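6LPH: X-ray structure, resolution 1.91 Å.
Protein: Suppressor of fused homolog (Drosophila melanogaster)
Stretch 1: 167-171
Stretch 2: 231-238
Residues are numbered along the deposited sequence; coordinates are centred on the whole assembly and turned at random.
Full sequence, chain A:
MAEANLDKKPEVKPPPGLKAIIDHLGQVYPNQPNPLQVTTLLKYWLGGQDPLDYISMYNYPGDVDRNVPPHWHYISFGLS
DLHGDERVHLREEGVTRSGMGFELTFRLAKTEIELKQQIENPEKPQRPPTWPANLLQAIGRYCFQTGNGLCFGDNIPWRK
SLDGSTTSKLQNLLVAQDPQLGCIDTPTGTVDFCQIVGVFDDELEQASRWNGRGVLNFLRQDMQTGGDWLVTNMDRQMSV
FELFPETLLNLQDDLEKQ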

# COMPACT_ATOMS: atom_id res chain seq x y z
N THR A 167 11.63 0.01 16.46
CA THR A 167 10.62 -0.04 17.53
C THR A 167 9.24 -0.61 17.11
O THR A 167 8.52 -1.19 17.92
CB THR A 167 10.41 1.34 18.16
OG1 THR A 167 10.07 2.27 17.13
CG2 THR A 167 11.68 1.81 18.90
N SER A 168 8.87 -0.45 15.85
CA SER A 168 7.51 -0.89 15.48
C SER A 168 7.34 -2.40 15.63
O SER A 168 8.20 -3.16 15.19
CB SER A 168 7.15 -0.50 14.05
OG SER A 168 5.84 -0.96 13.78
N LYS A 169 6.24 -2.82 16.22
CA LYS A 169 5.89 -4.24 16.33
C LYS A 169 5.24 -4.75 15.03
O LYS A 169 4.90 -5.93 14.92
CB LYS A 169 4.92 -4.43 17.50
CG LYS A 169 5.55 -4.09 18.83
CD LYS A 169 4.51 -3.93 19.92
CE LYS A 169 5.18 -3.44 21.21
NZ LYS A 169 6.09 -4.47 21.77
N LEU A 170 5.05 -3.87 14.05
CA LEU A 170 4.46 -4.34 12.76
C LEU A 170 5.54 -4.77 11.74
O LEU A 170 6.11 -3.92 11.04
CB LEU A 170 3.50 -3.29 12.18
CG LEU A 170 2.37 -2.83 13.10
CD1 LEU A 170 1.38 -2.01 12.31
CD2 LEU A 170 1.63 -4.01 13.75
N GLN A 171 5.79 -6.09 11.66
CA GLN A 171 6.88 -6.70 10.87
C GLN A 171 6.42 -7.60 9.76
O GLN A 171 7.27 -8.23 9.11
CB GLN A 171 7.70 -7.70 11.68
CG GLN A 171 7.88 -7.45 13.14
CD GLN A 171 8.91 -6.44 13.29
OE1 GLN A 171 8.70 -5.33 12.84
NE2 GLN A 171 10.06 -6.80 13.86
N VAL A 231 -6.73 0.28 8.64
CA VAL A 231 -5.64 1.22 8.60
C VAL A 231 -4.51 0.67 9.46
O VAL A 231 -4.73 0.20 10.59
CB VAL A 231 -6.10 2.60 9.11
CG1 VAL A 231 -4.91 3.56 9.31
CG2 VAL A 231 -7.14 3.18 8.15
N THR A 232 -3.30 0.72 8.93
CA THR A 232 -2.11 0.32 9.72
C THR A 232 -1.55 1.46 10.57
O THR A 232 -1.24 2.53 10.04
CB THR A 232 -1.00 -0.16 8.77
OG1 THR A 232 -1.49 -1.26 8.01
CG2 THR A 232 0.27 -0.57 9.56
N ASN A 233 -1.43 1.22 11.89
CA ASN A 233 -0.85 2.18 12.82
C ASN A 233 0.51 1.63 13.31
O ASN A 233 0.54 0.66 14.06
CB ASN A 233 -1.79 2.44 14.02
CG ASN A 233 -1.10 3.17 15.16
OD1 ASN A 233 -0.09 3.85 14.96
ND2 ASN A 233 -1.63 3.01 16.39
N MET A 234 1.61 2.20 12.84
CA MET A 234 2.96 1.65 13.14
C MET A 234 3.32 1.70 14.63
O MET A 234 4.23 1.01 15.07
CB MET A 234 4.04 2.33 12.29
CG MET A 234 3.81 2.18 10.78
SD MET A 234 3.82 0.44 10.21
CE MET A 234 5.53 0.03 10.57
N ASP A 235 2.58 2.51 15.38
CA ASP A 235 2.81 2.67 16.82
C ASP A 235 1.88 1.77 17.64
O ASP A 235 1.84 1.90 18.87
CB ASP A 235 2.57 4.14 17.24
CG ASP A 235 3.51 5.10 16.55
OD1 ASP A 235 4.73 4.79 16.48
OD2 ASP A 235 3.05 6.16 16.09
N ARG A 236 1.13 0.89 16.98
CA ARG A 236 0.23 -0.01 17.72
C ARG A 236 0.99 -0.85 18.74
O ARG A 236 2.03 -1.43 18.42
CB ARG A 236 -0.55 -0.95 16.80
CG ARG A 236 -1.90 -1.22 17.39
CD ARG A 236 -2.72 -2.38 16.88
NE ARG A 236 -2.44 -2.97 15.56
CZ ARG A 236 -2.50 -4.30 15.37
NH1 ARG A 236 -2.30 -4.85 14.18
NH2 ARG A 236 -2.74 -5.09 16.42
N GLN A 237 0.44 -0.96 19.94
CA GLN A 237 1.21 -1.54 21.05
C GLN A 237 0.82 -2.97 21.38
O GLN A 237 1.63 -3.71 21.91
CB GLN A 237 1.13 -0.66 22.30
CG GLN A 237 2.00 0.60 22.28
CD GLN A 237 3.43 0.34 21.83
OE1 GLN A 237 3.91 0.95 20.87
NE2 GLN A 237 4.12 -0.59 22.49
N MET A 238 -0.41 -3.35 21.04
CA MET A 238 -0.96 -4.65 21.44
C MET A 238 -1.65 -5.29 20.25
O MET A 238 -2.25 -4.58 19.44
CB MET A 238 -1.94 -4.49 22.60
CG MET A 238 -1.26 -4.31 23.96
SD MET A 238 -2.36 -3.92 25.34
CE MET A 238 -3.18 -5.49 25.60
O HOH W 1 4.26 -0.81 17.10

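Loops that lack regular secondary structure can still pack with precision when a turn in one offers its carbonyl oxygens to polar groups of the other, and this pair from Suppressor of fused is a compact example. Neither stretch forms a helix or strand. Residues 233 to 236 fold into a type I beta turn, closed by the backbone hydrogen bond from Arg236 N to Asn233 O at 3.0 Å. The side chain of Asn233 reinforces the bend, its OD1 accepting from Asp235 N at 3.0 Å. Against this turn lies the segment 167-171, closest in register where the CA atoms of Ser168 and Met234 stand 5.7 Å apart. No direct backbone-to-backbone hydrogen bond joins the two stretches; a side chain and a water do that work instead.

The side chain is that of Ser168. Its OG donates to Met234 O at 2.9 Å and, at the same time, accepts from Leu170 N at 3.0 Å. One hydroxyl thus ties the two stretches together while bracing the bend of its own backbone. The water extends the link: it accepts from Lys169 N at 3.0 Å and donates to both Met234 O and Arg236 O, each at 2.7 Å. Lys169 N is 4.5 Å from Met234 O, too far for a direct bond, and the water spans that gap. Met234 O therefore receives two donors, the serine hydroxyl and the water.

Beneath this polar seam, Leu170 supplies the greatest covered area of any residue in the contact. Its CB points toward the other stretch, and CD1 reaches 3.3 Å from Thr232 CG2, an apolar methyl contact, and 3.3 Å from Asn233 O. The same CD1 lies 4.0 Å from Met234 SD. Met234 leaves its backbone sideways, but with all three chi angles in the m well its chain curls back, bringing CE within 3.4 Å of Ser168 OG. The thioether thereby packs against both the leucine and the serine.

Leu170 CD2 approaches Arg236 NH1 obliquely at 4.0 Å, a van der Waals contact that leaves the guanidinium free to bond: NH2 donates to Met238 O at 3.1 Å, and both terminal nitrogens are also hydrogen-bonded elsewhere in the structure. At the exposed margin, the aliphatic part of Lys169 lies along the turn's exit, with CD 3.8 Å from Arg236 O and CE close to the end of the Gln237 side chain. The principle is economical: a few well-placed polar links fix the loops, and apolar side chains fill the space between them.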